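Local coordinates for adhesion and penetration protein autotransporter (Haemophilus influenzae, PDB 3SYJ) that promotes bacterial adherence to and invasion of host cells, mediates bacterial aggregation by self-association, and is probably a serine protease, at residues T269-R274 with G290-K295. Residues are numbered along the deposited sequence; the frame is centred on the assembly and turned at random.
Sequences TSLYTR and GSITQK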
loop_
_atom_site.group_PDB
_atom_site.type_symbol
_atom_site.label_atom_id
_atom_site.label_comp_id
_atom_site.label_asym_id
_atom_site.label_seq_id
_atom_site.Cartn_x
_atom_site.Cartn_y
_atom_site.Cartn_z
ATOM N N THR A 269 -67.678 -31.026 9.592
ATOM C CA THR A 269 -68.380 -29.822 9.175
ATOM C C THR A 269 -67.461 -28.914 8.359
ATOM O O THR A 269 -66.525 -28.321 8.901
ATOM C CB THR A 269 -68.953 -29.048 10.393
ATOM O OG1 THR A 269 -69.945 -29.844 11.054
ATOM C CG2 THR A 269 -69.587 -27.744 9.956
ATOM N N SER A 270 -67.726 -28.820 7.055
ATOM C CA SER A 270 -66.988 -27.918 6.171
ATOM C C SER A 270 -67.853 -26.738 5.762
ATOM O O SER A 270 -68.920 -26.908 5.176
ATOM C CB SER A 270 -66.518 -28.637 4.907
ATOM O OG SER A 270 -65.364 -29.412 5.156
ATOM N N LEU A 271 -67.387 -25.538 6.065
ATOM C CA LEU A 271 -68.110 -24.343 5.684
ATOM C C LEU A 271 -67.489 -23.778 4.424
ATOM O O LEU A 271 -66.274 -23.582 4.345
ATOM C CB LEU A 271 -68.104 -23.348 6.836
ATOM C CG LEU A 271 -68.755 -24.090 8.006
ATOM C CD1 LEU A 271 -67.892 -24.092 9.254
ATOM C CD2 LEU A 271 -70.159 -23.578 8.282
ATOM N N TYR A 272 -68.329 -23.556 3.422
ATOM C CA TYR A 272 -67.859 -23.133 2.118
ATOM C C TYR A 272 -68.958 -22.406 1.360
ATOM O O TYR A 272 -70.126 -22.804 1.392
ATOM C CB TYR A 272 -67.381 -24.342 1.318
ATOM C CG TYR A 272 -66.926 -24.009 -0.077
ATOM C CD1 TYR A 272 -65.845 -23.165 -0.288
ATOM C CD2 TYR A 272 -67.569 -24.547 -1.186
ATOM C CE1 TYR A 272 -65.416 -22.857 -1.566
ATOM C CE2 TYR A 272 -67.146 -24.248 -2.466
ATOM C CZ TYR A 272 -66.066 -23.399 -2.649
ATOM O OH TYR A 272 -65.636 -23.090 -3.923
ATOM N N THR A 273 -68.572 -21.335 0.679
ATOM C CA THR A 273 -69.498 -20.540 -0.111
ATOM C C THR A 273 -68.929 -20.418 -1.513
ATOM O O THR A 273 -67.906 -19.760 -1.727
ATOM C CB THR A 273 -69.693 -19.153 0.504
ATOM O OG1 THR A 273 -70.364 -19.286 1.765
ATOM C CG2 THR A 273 -70.508 -18.266 -0.414
ATOM N N ARG A 274 -69.598 -21.068 -2.460
ATOM C CA ARG A 274 -69.072 -21.263 -3.806
ATOM C C ARG A 274 -68.610 -19.977 -4.491
ATOM O O ARG A 274 -67.618 -19.983 -5.217
ATOM C CB ARG A 274 -70.119 -21.964 -4.670
ATOM C CG ARG A 274 -71.014 -22.910 -3.880
ATOM C CD ARG A 274 -71.785 -23.851 -4.800
ATOM N NE ARG A 274 -72.485 -24.896 -4.053
ATOM C CZ ARG A 274 -72.894 -26.047 -4.579
ATOM N NH1 ARG A 274 -72.672 -26.313 -5.862
ATOM N NH2 ARG A 274 -73.524 -26.939 -3.821
ATOM N N GLY A 290 -74.227 -25.519 19.667
ATOM C CA GLY A 290 -73.779 -24.371 18.910
ATOM C C GLY A 290 -74.418 -24.292 17.543
ATOM O O GLY A 290 -75.061 -25.241 17.082
ATOM N N SER A 291 -74.230 -23.151 16.890
ATOM C CA SER A 291 -74.816 -22.934 15.576
ATOM C C SER A 291 -73.958 -22.021 14.712
ATOM O O SER A 291 -73.348 -21.071 15.205
ATOM C CB SER A 291 -76.219 -22.348 15.722
ATOM O OG SER A 291 -77.011 -22.687 14.607
ATOM N N ILE A 292 -73.913 -22.324 13.422
ATOM C CA ILE A 292 -73.229 -21.483 12.455
ATOM C C ILE A 292 -74.235 -21.038 11.406
ATOM O O ILE A 292 -74.814 -21.858 10.700
ATOM C CB ILE A 292 -72.083 -22.232 11.744
ATOM C CG1 ILE A 292 -70.915 -22.485 12.699
ATOM C CG2 ILE A 292 -71.600 -21.448 10.538
ATOM C CD1 ILE A 292 -69.796 -23.314 12.082
ATOM N N THR A 293 -74.439 -19.734 11.303
ATOM C CA THR A 293 -75.337 -19.191 10.296
ATOM C C THR A 293 -74.563 -18.735 9.062
ATOM O O THR A 293 -73.635 -17.936 9.155
ATOM C CB THR A 293 -76.173 -18.028 10.856
ATOM O OG1 THR A 293 -77.292 -18.557 11.584
ATOM C CG2 THR A 293 -76.675 -17.148 9.732
ATOM N N GLN A 294 -74.899 -19.250 7.901
ATOM C CA GLN A 294 -74.324 -18.858 6.626
ATOM C C GLN A 294 -75.204 -17.867 5.901
ATOM O O GLN A 294 -76.324 -18.151 5.586
ATOM C CB GLN A 294 -74.171 -20.095 5.762
ATOM C CG GLN A 294 -73.181 -20.034 4.641
ATOM C CD GLN A 294 -73.124 -21.330 3.891
ATOM O OE1 GLN A 294 -73.482 -22.347 4.429
ATOM N NE2 GLN A 294 -72.679 -21.303 2.653
ATOM N N LYS A 295 -74.651 -16.689 5.707
ATOM C CA LYS A 295 -75.296 -15.596 5.037
ATOM C C LYS A 295 -76.160 -16.054 3.933
ATOM O O LYS A 295 -77.361 -15.898 3.956
ATOM C CB LYS A 295 -74.310 -14.645 4.435
ATOM C CG LYS A 295 -74.953 -13.388 3.948
ATOM C CD LYS A 295 -74.424 -12.227 4.727
ATOM C CE LYS A 295 -75.241 -11.036 4.536
ATOM N NZ LYS A 295 -75.145 -10.614 3.164
HETATM O O HOH W 1 -71.010 -24.225 3.910
#
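Gln294 reaches across to Thr273. Its CB leaves the strand toward 269-274. CG is anti to the backbone N (chi1 -159°) and the chain runs on extended, which carries the amide over to the other segment. Gln294 CG passes 4.1 Å from Thr273 OG1, and the two side chains run alongside each other, pointing opposite ways. Gln294 CD lies 4.0 Å from Thr273 OG1. At the tip, Gln294 NE2 donates a hydrogen bond to Thr273 OG1 (3.2 Å). This bond is bent, 138° at the hydrogen, and the hydroxyl oxygen lies 29° out of the amide plane. The same hydroxyl is hydrogen-bonded to Tyr280 OH, so it has two partners. Gln294 OE1 takes a hydrogen bond from a water, which in turn accepts one from Tyr272 N at 2.8 Å. Strand 269-272 forms an outer edge of a parallel sheet of the beta-helix in this passenger domain. Strand 289-294 pairs antiparallel with strands 279-285 and 301-308. The contact lies at the N-terminal end of the solenoid and is made by side chains and one water. Leu271 and Ile292 point at each other, tip to tip. Leu271 CD2 lies 3.4 Å from Ile292 CG2, and Leu271 CD1 lies 3.5 Å from Ile292 CD1, both tight for carbon pairs. Both residues are buried; Phe342 and Tyr280 also touch Leu271, while Ile282 and Ile304 pack on Ile292.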